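Local coordinates for protein spherulin-4 (Aspergillus clavatus, PDB 5C5G) that is a glycoside hydrolase of the spherulin-4 family, related to an enzyme required for galactosaminogalactan biosynthesis, and probably cleaves that galactosamine-containing polysaccharide, at residues A[5-17]-A[33-45]. Residues are numbered along the deposited sequence; the frame is centred on the assembly and turned at random.
Sequences GPKSKVFVPLYVY and HPDVNFTVVINPG. With EDO (1,2-ethanediol), chain B; EDO (1,2-ethanediol), chain C.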
ATOM      1  N   GLY A   5     -15.838 -11.644   8.854  1.00 14.15           N
ATOM      2  CA  GLY A   5     -15.800 -11.892   7.423  1.00 14.51           C
ATOM      3  C   GLY A   5     -14.377 -12.116   6.936  1.00 13.27           C
ATOM      4  O   GLY A   5     -13.457 -12.400   7.714  1.00 13.41           O
ATOM      5  N   PRO A   6     -14.178 -12.019   5.620  1.00 13.13           N
ATOM      6  CA  PRO A   6     -12.860 -12.338   5.064  1.00 12.36           C
ATOM      7  C   PRO A   6     -11.744 -11.484   5.677  1.00 11.38           C
ATOM      8  O   PRO A   6     -11.931 -10.297   5.912  1.00 11.70           O
ATOM      9  CB  PRO A   6     -13.016 -12.012   3.582  1.00 15.84           C
ATOM     10  CG  PRO A   6     -14.475 -11.959   3.319  1.00 19.18           C
ATOM     11  CD  PRO A   6     -15.155 -11.623   4.594  1.00 14.68           C
ATOM     12  N   LYS A   7     -10.610 -12.112   5.941  1.00 11.66           N
ATOM     13  CA  LYS A   7      -9.440 -11.406   6.404  1.00 12.48           C
ATOM     14  C   LYS A   7      -8.874 -10.515   5.302  1.00 11.08           C
ATOM     15  O   LYS A   7      -8.929 -10.844   4.103  1.00 10.85           O
ATOM     16  CB  LYS A   7      -8.388 -12.424   6.843  1.00 16.84           C
ATOM     17  CG  LYS A   7      -7.311 -11.857   7.745  1.00 24.78           C
ATOM     18  CD  LYS A   7      -7.613 -12.134   9.220  1.00 31.99           C
ATOM     19  CE  LYS A   7      -6.463 -11.686  10.122  1.00 38.60           C
ATOM     20  NZ  LYS A   7      -5.402 -12.725  10.322  1.00 38.77           N
ATOM     21  N   SER A   8      -8.319  -9.397   5.734  1.00 10.14           N
ATOM     22  CA  SER A   8      -7.627  -8.457   4.864  1.00 10.51           C
ATOM     23  C   SER A   8      -6.241  -8.179   5.413  1.00 11.48           C
ATOM     24  O   SER A   8      -5.975  -8.321   6.616  1.00 13.34           O
ATOM     25  CB  SER A   8      -8.398  -7.152   4.764  1.00 10.02           C
ATOM     26  OG  SER A   8      -9.664  -7.374   4.155  1.00 10.34           O
ATOM     27  N   LYS A   9      -5.365  -7.759   4.512  1.00  9.69           N
ATOM     28  CA  LYS A   9      -4.060  -7.236   4.869  1.00  9.59           C
ATOM     29  C   LYS A   9      -4.194  -5.803   5.336  1.00  9.22           C
ATOM     30  O   LYS A   9      -5.015  -5.050   4.818  1.00  9.87           O
ATOM     31  CB  LYS A   9      -3.146  -7.276   3.658  1.00 11.03           C
ATOM     32  CG  LYS A   9      -2.970  -8.669   3.076  1.00 13.75           C
ATOM     33  CD  LYS A   9      -2.195  -8.645   1.769  1.00 17.04           C
ATOM     34  CE  LYS A   9      -2.069 -10.035   1.147  1.00 22.64           C
ATOM     35  NZ  LYS A   9      -3.388 -10.699   0.949  1.00 34.22           N
ATOM     36  N   VAL A  10      -3.350  -5.427   6.285  1.00  9.84           N
ATOM     37  CA  VAL A  10      -3.222  -4.029   6.660  1.00  9.87           C
ATOM     38  C   VAL A  10      -2.296  -3.345   5.653  1.00  9.75           C
ATOM     39  O   VAL A  10      -1.130  -3.728   5.513  1.00 10.86           O
ATOM     40  CB  VAL A  10      -2.680  -3.877   8.094  1.00 11.16           C
ATOM     41  CG1 VAL A  10      -2.409  -2.425   8.414  1.00 12.46           C
ATOM     42  CG2 VAL A  10      -3.666  -4.473   9.101  1.00 13.38           C
ATOM     43  N   PHE A  11      -2.833  -2.369   4.935  1.00  9.18           N
ATOM     44  CA  PHE A  11      -2.061  -1.595   3.968  1.00  9.17           C
ATOM     45  C   PHE A  11      -1.547  -0.355   4.678  1.00  9.79           C
ATOM     46  O   PHE A  11      -2.321   0.342   5.343  1.00 11.18           O
ATOM     47  CB  PHE A  11      -2.962  -1.210   2.816  1.00 10.12           C
ATOM     48  CG  PHE A  11      -2.269  -0.460   1.750  1.00 12.04           C
ATOM     49  CD1 PHE A  11      -1.433  -1.104   0.859  1.00 17.88           C
ATOM     50  CD2 PHE A  11      -2.431   0.893   1.639  1.00 13.76           C
ATOM     51  CE1 PHE A  11      -0.783  -0.391  -0.131  1.00 23.90           C
ATOM     52  CE2 PHE A  11      -1.784   1.603   0.659  1.00 20.05           C
ATOM     53  CZ  PHE A  11      -0.961   0.963  -0.217  1.00 19.52           C
ATOM     54  N   VAL A  12      -0.254  -0.084   4.570  1.00  9.21           N
ATOM     55  CA  VAL A  12       0.372   1.002   5.321  1.00  9.75           C
ATOM     56  C   VAL A  12       1.152   1.900   4.372  1.00 10.18           C
ATOM     57  O   VAL A  12       2.251   1.531   3.935  1.00 10.18           O
ATOM     58  CB  VAL A  12       1.326   0.481   6.407  1.00 10.78           C
ATOM     59  CG1 VAL A  12       1.739   1.624   7.333  1.00 13.28           C
ATOM     60  CG2 VAL A  12       0.663  -0.647   7.218  1.00 11.75           C
ATOM     61  N   PRO A  13       0.600   3.069   4.028  1.00  9.16           N
ATOM     62  CA  PRO A  13       1.388   4.043   3.270  1.00 10.61           C
ATOM     63  C   PRO A  13       2.279   4.753   4.265  1.00  9.77           C
ATOM     64  O   PRO A  13       1.879   5.724   4.901  1.00 11.13           O
ATOM     65  CB  PRO A  13       0.338   4.952   2.650  1.00 12.17           C
ATOM     66  CG  PRO A  13      -0.877   4.772   3.484  1.00 18.87           C
ATOM     67  CD  PRO A  13      -0.777   3.527   4.279  1.00 10.25           C
ATOM     68  N   LEU A  14       3.484   4.239   4.442  1.00  9.43           N
ATOM     69  CA  LEU A  14       4.339   4.641   5.547  1.00 11.01           C
ATOM     70  C   LEU A  14       5.213   5.802   5.121  1.00 10.84           C
ATOM     71  O   LEU A  14       6.423   5.663   4.920  1.00 12.23           O
ATOM     72  CB  LEU A  14       5.179   3.456   6.034  1.00 10.69           C
ATOM     73  CG  LEU A  14       6.010   3.695   7.292  1.00 12.12           C
ATOM     74  CD1 LEU A  14       5.102   3.969   8.474  1.00 13.38           C
ATOM     75  CD2 LEU A  14       6.899   2.513   7.581  1.00 13.57           C
ATOM     76  N   TYR A  15       4.586   6.955   4.952  1.00 10.61           N
ATOM     77  CA  TYR A  15       5.301   8.144   4.481  1.00 10.53           C
ATOM     78  C   TYR A  15       5.670   9.000   5.693  1.00 13.86           C
ATOM     79  O   TYR A  15       5.607  10.227   5.660  1.00 19.06           O
ATOM     80  CB  TYR A  15       4.479   8.939   3.454  1.00 11.32           C
ATOM     81  CG  TYR A  15       3.930   8.117   2.302  1.00 11.30           C
ATOM     82  CD1 TYR A  15       4.440   6.857   1.994  1.00 11.37           C
ATOM     83  CD2 TYR A  15       2.867   8.585   1.556  1.00 12.21           C
ATOM     84  CE1 TYR A  15       3.926   6.119   0.960  1.00 11.40           C
ATOM     85  CE2 TYR A  15       2.335   7.837   0.506  1.00 13.34           C
ATOM     86  CZ  TYR A  15       2.871   6.590   0.233  1.00 12.24           C
ATOM     87  OH  TYR A  15       2.339   5.834  -0.788  1.00 14.48           O
ATOM     88  N   VAL A  16       5.969   8.319   6.781  1.00 15.05           N
ATOM     89  CA  VAL A  16       6.508   8.883   8.000  1.00 15.00           C
ATOM     90  C   VAL A  16       8.015   8.872   7.878  1.00 12.26           C
ATOM     91  O   VAL A  16       8.590   7.842   7.582  1.00 13.70           O
ATOM     92  CB  VAL A  16       6.133   7.951   9.180  1.00 18.98           C
ATOM     93  CG1 VAL A  16       6.673   8.467  10.483  1.00 21.10           C
ATOM     94  CG2 VAL A  16       4.614   7.756   9.269  1.00 24.20           C
ATOM     95  N   TYR A  17       8.666  10.005   8.107  1.00 14.96           N
ATOM     96  CA  TYR A  17      10.115  10.014   8.033  1.00 16.11           C
ATOM     97  C   TYR A  17      10.704   9.168   9.183  1.00 13.65           C
ATOM     98  O   TYR A  17      10.295   9.325  10.327  1.00 15.40           O
ATOM     99  CB  TYR A  17      10.662  11.439   8.086  1.00 16.29           C
ATOM    100  CG  TYR A  17      12.154  11.442   7.938  1.00 18.08           C
ATOM    101  CD1 TYR A  17      12.734  11.299   6.691  1.00 18.24           C
ATOM    102  CD2 TYR A  17      12.986  11.524   9.046  1.00 18.40           C
ATOM    103  CE1 TYR A  17      14.094  11.247   6.541  1.00 19.68           C
ATOM    104  CE2 TYR A  17      14.360  11.484   8.904  1.00 19.63           C
ATOM    105  CZ  TYR A  17      14.903  11.346   7.646  1.00 18.16           C
ATOM    106  OH  TYR A  17      16.262  11.292   7.486  1.00 20.34           O
ATOM    107  N   HIS A  33       0.750  -8.625  16.425  1.00 15.32           N
ATOM    108  CA  HIS A  33      -0.172  -9.383  15.567  1.00 15.68           C
ATOM    109  C   HIS A  33       0.576 -10.127  14.462  1.00 14.30           C
ATOM    110  O   HIS A  33       0.469  -9.783  13.281  1.00 14.22           O
ATOM    111  CB  HIS A  33      -1.185  -8.445  14.926  1.00 14.63           C
ATOM    112  CG  HIS A  33      -2.007  -7.672  15.903  1.00 15.72           C
ATOM    113  ND1 HIS A  33      -3.006  -8.240  16.657  1.00 18.57           N
ATOM    114  CD2 HIS A  33      -1.991  -6.358  16.225  1.00 16.98           C
ATOM    115  CE1 HIS A  33      -3.569  -7.311  17.409  1.00 18.41           C
ATOM    116  NE2 HIS A  33      -2.978  -6.156  17.153  1.00 18.12           N
ATOM    117  N   PRO A  34       1.336 -11.166  14.839  1.00 15.60           N
ATOM    118  CA  PRO A  34       2.099 -11.907  13.826  1.00 15.51           C
ATOM    119  C   PRO A  34       1.207 -12.608  12.807  1.00 16.22           C
ATOM    120  O   PRO A  34       1.676 -12.949  11.731  1.00 16.03           O
ATOM    121  CB  PRO A  34       2.882 -12.933  14.653  1.00 18.97           C
ATOM    122  CG  PRO A  34       2.135 -13.062  15.933  1.00 19.57           C
ATOM    123  CD  PRO A  34       1.551 -11.697  16.194  1.00 17.32           C
ATOM    124  N   ASP A  35      -0.065 -12.792  13.146  1.00 16.50           N
ATOM    125  CA  ASP A  35      -1.029 -13.422  12.250  1.00 16.18           C
ATOM    126  C   ASP A  35      -1.606 -12.469  11.197  1.00 15.15           C
ATOM    127  O   ASP A  35      -2.277 -12.914  10.280  1.00 18.70           O
ATOM    128  CB  ASP A  35      -2.172 -14.028  13.070  1.00 20.20           C
ATOM    129  CG  ASP A  35      -2.900 -12.993  13.910  1.00 27.63           C
ATOM    130  OD1 ASP A  35      -2.226 -12.198  14.600  1.00 22.53           O
ATOM    131  OD2 ASP A  35      -4.148 -12.962  13.873  1.00 38.16           O
ATOM    132  N   VAL A  36      -1.375 -11.171  11.343  1.00 13.57           N
ATOM    133  CA  VAL A  36      -1.838 -10.170  10.392  1.00 12.56           C
ATOM    134  C   VAL A  36      -0.734  -9.919   9.389  1.00 11.51           C
ATOM    135  O   VAL A  36       0.435  -9.822   9.761  1.00 12.77           O
ATOM    136  CB  VAL A  36      -2.217  -8.852  11.105  1.00 13.61           C
ATOM    137  CG1 VAL A  36      -2.506  -7.741  10.105  1.00 14.91           C
ATOM    138  CG2 VAL A  36      -3.416  -9.088  11.982  1.00 15.16           C
ATOM    139  N   ASN A  37      -1.088  -9.851   8.110  1.00  9.88           N
ATOM    140  CA  ASN A  37      -0.143  -9.480   7.053  1.00 10.69           C
ATOM    141  C   ASN A  37      -0.207  -7.997   6.770  1.00 11.11           C
ATOM    142  O   ASN A  37      -1.304  -7.440   6.639  1.00 11.22           O
ATOM    143  CB  ASN A  37      -0.448 -10.278   5.792  1.00 12.67           C
ATOM    144  CG  ASN A  37      -0.239 -11.752   5.993  1.00 19.02           C
ATOM    145  OD1 ASN A  37       0.735 -12.159   6.622  1.00 17.80           O
ATOM    146  ND2 ASN A  37      -1.153 -12.560   5.482  1.00 25.77           N
ATOM    147  N   PHE A  38       0.966  -7.386   6.679  1.00  9.78           N
ATOM    148  CA  PHE A  38       1.107  -5.955   6.479  1.00  9.60           C
ATOM    149  C   PHE A  38       1.792  -5.698   5.149  1.00 10.96           C
ATOM    150  O   PHE A  38       2.861  -6.245   4.876  1.00 12.31           O
ATOM    151  CB  PHE A  38       1.952  -5.332   7.589  1.00 10.73           C
ATOM    152  CG  PHE A  38       1.323  -5.382   8.957  1.00 10.30           C
ATOM    153  CD1 PHE A  38       1.401  -6.522   9.736  1.00 10.73           C
ATOM    154  CD2 PHE A  38       0.680  -4.286   9.474  1.00 10.14           C
ATOM    155  CE1 PHE A  38       0.837  -6.568  10.998  1.00 11.47           C
ATOM    156  CE2 PHE A  38       0.104  -4.334  10.734  1.00 10.98           C
ATOM    157  CZ  PHE A  38       0.197  -5.472  11.495  1.00 12.11           C
ATOM    158  N   THR A  39       1.186  -4.851   4.335  1.00  8.91           N
ATOM    159  CA  THR A  39       1.787  -4.377   3.096  1.00  9.27           C
ATOM    160  C   THR A  39       2.235  -2.959   3.374  1.00 10.05           C
ATOM    161  O   THR A  39       1.383  -2.108   3.635  1.00 10.61           O
ATOM    162  CB  THR A  39       0.778  -4.368   1.959  1.00  9.83           C
ATOM    163  OG1 THR A  39       0.317  -5.705   1.744  1.00 12.06           O
ATOM    164  CG2 THR A  39       1.416  -3.850   0.674  1.00 11.16           C
ATOM    165  N   VAL A  40       3.535  -2.692   3.332  1.00  8.98           N
ATOM    166  CA  VAL A  40       4.063  -1.430   3.822  1.00  9.32           C
ATOM    167  C   VAL A  40       4.792  -0.729   2.690  1.00  8.90           C
ATOM    168  O   VAL A  40       5.789  -1.229   2.182  1.00 10.31           O
ATOM    169  CB  VAL A  40       4.999  -1.685   5.001  1.00 10.04           C
ATOM    170  CG1 VAL A  40       5.606  -0.380   5.504  1.00 11.62           C
ATOM    171  CG2 VAL A  40       4.272  -2.415   6.127  1.00 11.39           C
ATOM    172  N   VAL A  41       4.294   0.436   2.292  1.00  8.88           N
ATOM    173  CA  VAL A  41       4.936   1.195   1.229  1.00  9.46           C
ATOM    174  C   VAL A  41       5.913   2.171   1.845  1.00  8.69           C
ATOM    175  O   VAL A  41       5.532   2.988   2.692  1.00 11.41           O
ATOM    176  CB  VAL A  41       3.920   1.989   0.413  1.00  9.45           C
ATOM    177  CG1 VAL A  41       4.607   2.711  -0.718  1.00 11.50           C
ATOM    178  CG2 VAL A  41       2.818   1.064  -0.113  1.00 12.10           C
ATOM    179  N   ILE A  42       7.153   2.109   1.420  1.00  9.63           N
ATOM    180  CA  ILE A  42       8.127   3.103   1.864  1.00 11.80           C
ATOM    181  C   ILE A  42       8.483   3.997   0.680  1.00 11.88           C
ATOM    182  O   ILE A  42       8.398   3.613  -0.501  1.00 13.05           O
ATOM    183  CB  ILE A  42       9.328   2.477   2.556  1.00 16.66           C
ATOM    184  CG1 ILE A  42       9.960   1.467   1.646  1.00 15.26           C
ATOM    185  CG2 ILE A  42       8.912   1.785   3.894  1.00 17.79           C
ATOM    186  CD1 ILE A  42      11.001   2.013   0.708  1.00 24.36           C
ATOM    187  N   ASN A  43       8.870   5.211   1.012  1.00 11.44           N
ATOM    188  CA  ASN A  43       8.878   6.295   0.051  1.00  9.83           C
ATOM    189  C   ASN A  43       9.870   7.363   0.489  1.00 10.14           C
ATOM    190  O   ASN A  43       9.490   8.371   1.062  1.00 11.82           O
ATOM    191  CB  ASN A  43       7.457   6.849  -0.037  1.00 11.05           C
ATOM    192  CG  ASN A  43       7.311   7.939  -1.039  1.00 11.63           C
ATOM    193  OD1 ASN A  43       8.205   8.185  -1.852  1.00 11.50           O
ATOM    194  ND2 ASN A  43       6.173   8.615  -1.003  1.00 13.74           N
ATOM    195  N   PRO A  44      11.151   7.149   0.202  1.00 10.67           N
ATOM    196  CA  PRO A  44      12.142   8.129   0.652  1.00 12.01           C
ATOM    197  C   PRO A  44      11.939   9.545   0.105  1.00 12.39           C
ATOM    198  O   PRO A  44      12.149  10.500   0.843  1.00 15.94           O
ATOM    199  CB  PRO A  44      13.458   7.517   0.183  1.00 12.51           C
ATOM    200  CG  PRO A  44      13.191   6.031   0.210  1.00 11.86           C
ATOM    201  CD  PRO A  44      11.776   5.904  -0.273  1.00 10.05           C
ATOM    202  N   GLY A  45      11.525   9.687  -1.145  1.00 11.79           N
ATOM    203  CA  GLY A  45      11.370  11.005  -1.747  1.00 14.05           C
ATOM    204  C   GLY A  45      10.593  10.927  -3.052  1.00 12.89           C
ATOM    205  O   GLY A  45      11.136  11.190  -4.121  1.00 13.88           O
TER
HETATM  206  C1  EDO B 401      -1.961   5.435  -0.440  1.00 20.20           C
HETATM  207  O1  EDO B 401      -2.799   5.018  -1.532  1.00 20.83           O
HETATM  208  C2  EDO B 401      -1.196   6.730  -0.707  1.00 16.62           C
HETATM  209  O2  EDO B 401      -0.144   6.552  -1.670  1.00 15.37           O
HETATM  210  C1  EDO C 402       0.936   5.143   7.785  1.00 22.29           C
HETATM  211  O1  EDO C 402       1.451   6.471   7.831  1.00 22.98           O
HETATM  212  C2  EDO C 402       0.713   4.698   9.221  1.00 25.17           C
HETATM  213  O2  EDO C 402      -0.378   5.424   9.787  1.00 18.00           O
HETATM  214  O   HOH W   1      -3.881 -10.195   7.324  1.00 15.57           O
HETATM  215  O   HOH W   2       8.868   5.918   3.751  1.00 13.98           O
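Strands 9-13 and 38-42, joined through helix 24-32, pair in parallel as the first beta-alpha-beta unit of a closed eight-stranded barrel. Five backbone hydrogen bonds zip them together, from Val10 N to Asn37 O (2.9 Å) up to Leu14 N to Val41 O (3.0 Å). Water 1 extends the ladder at one end, linking Ser8 O to Asn37 N; water 2 does so at the other, between Leu14 O and Asn43 N. On the face turned to helix 24-32, Val10 CB lies 3.7 Å from Phe38 CD2, the two side chains running alongside each other, and Leu14 CD2 meets Val40 CG1 at 3.8 Å. On the barrel-interior face, with CG anti to the backbone N (chi1 -178°), the Phe11 ring reaches across so that CZ comes within 3.8 Å of Val41 CG2. Thr39 OG1 is hydrogen-bonded to Glu227 OE1. Just past the strands, Asn43 ND2 sits 3.8 Å above the centre of the Tyr15 ring, and Val41 CG1, from within strand 38-42, meets that ring's edge; Asn43 OD1 accepts from Gly47 N. Tyr15 OH shares a hydrogen bond with O2 of an ethanediol (2.7 Å), probably from the crystallisation liquor. Tyr15, with Tyr76 beside Asn43, binds N-acetylgalactosamine, placing the sugar site at the C-terminal strand ends, as is typical of TIM-barrel glycoside hydrolases.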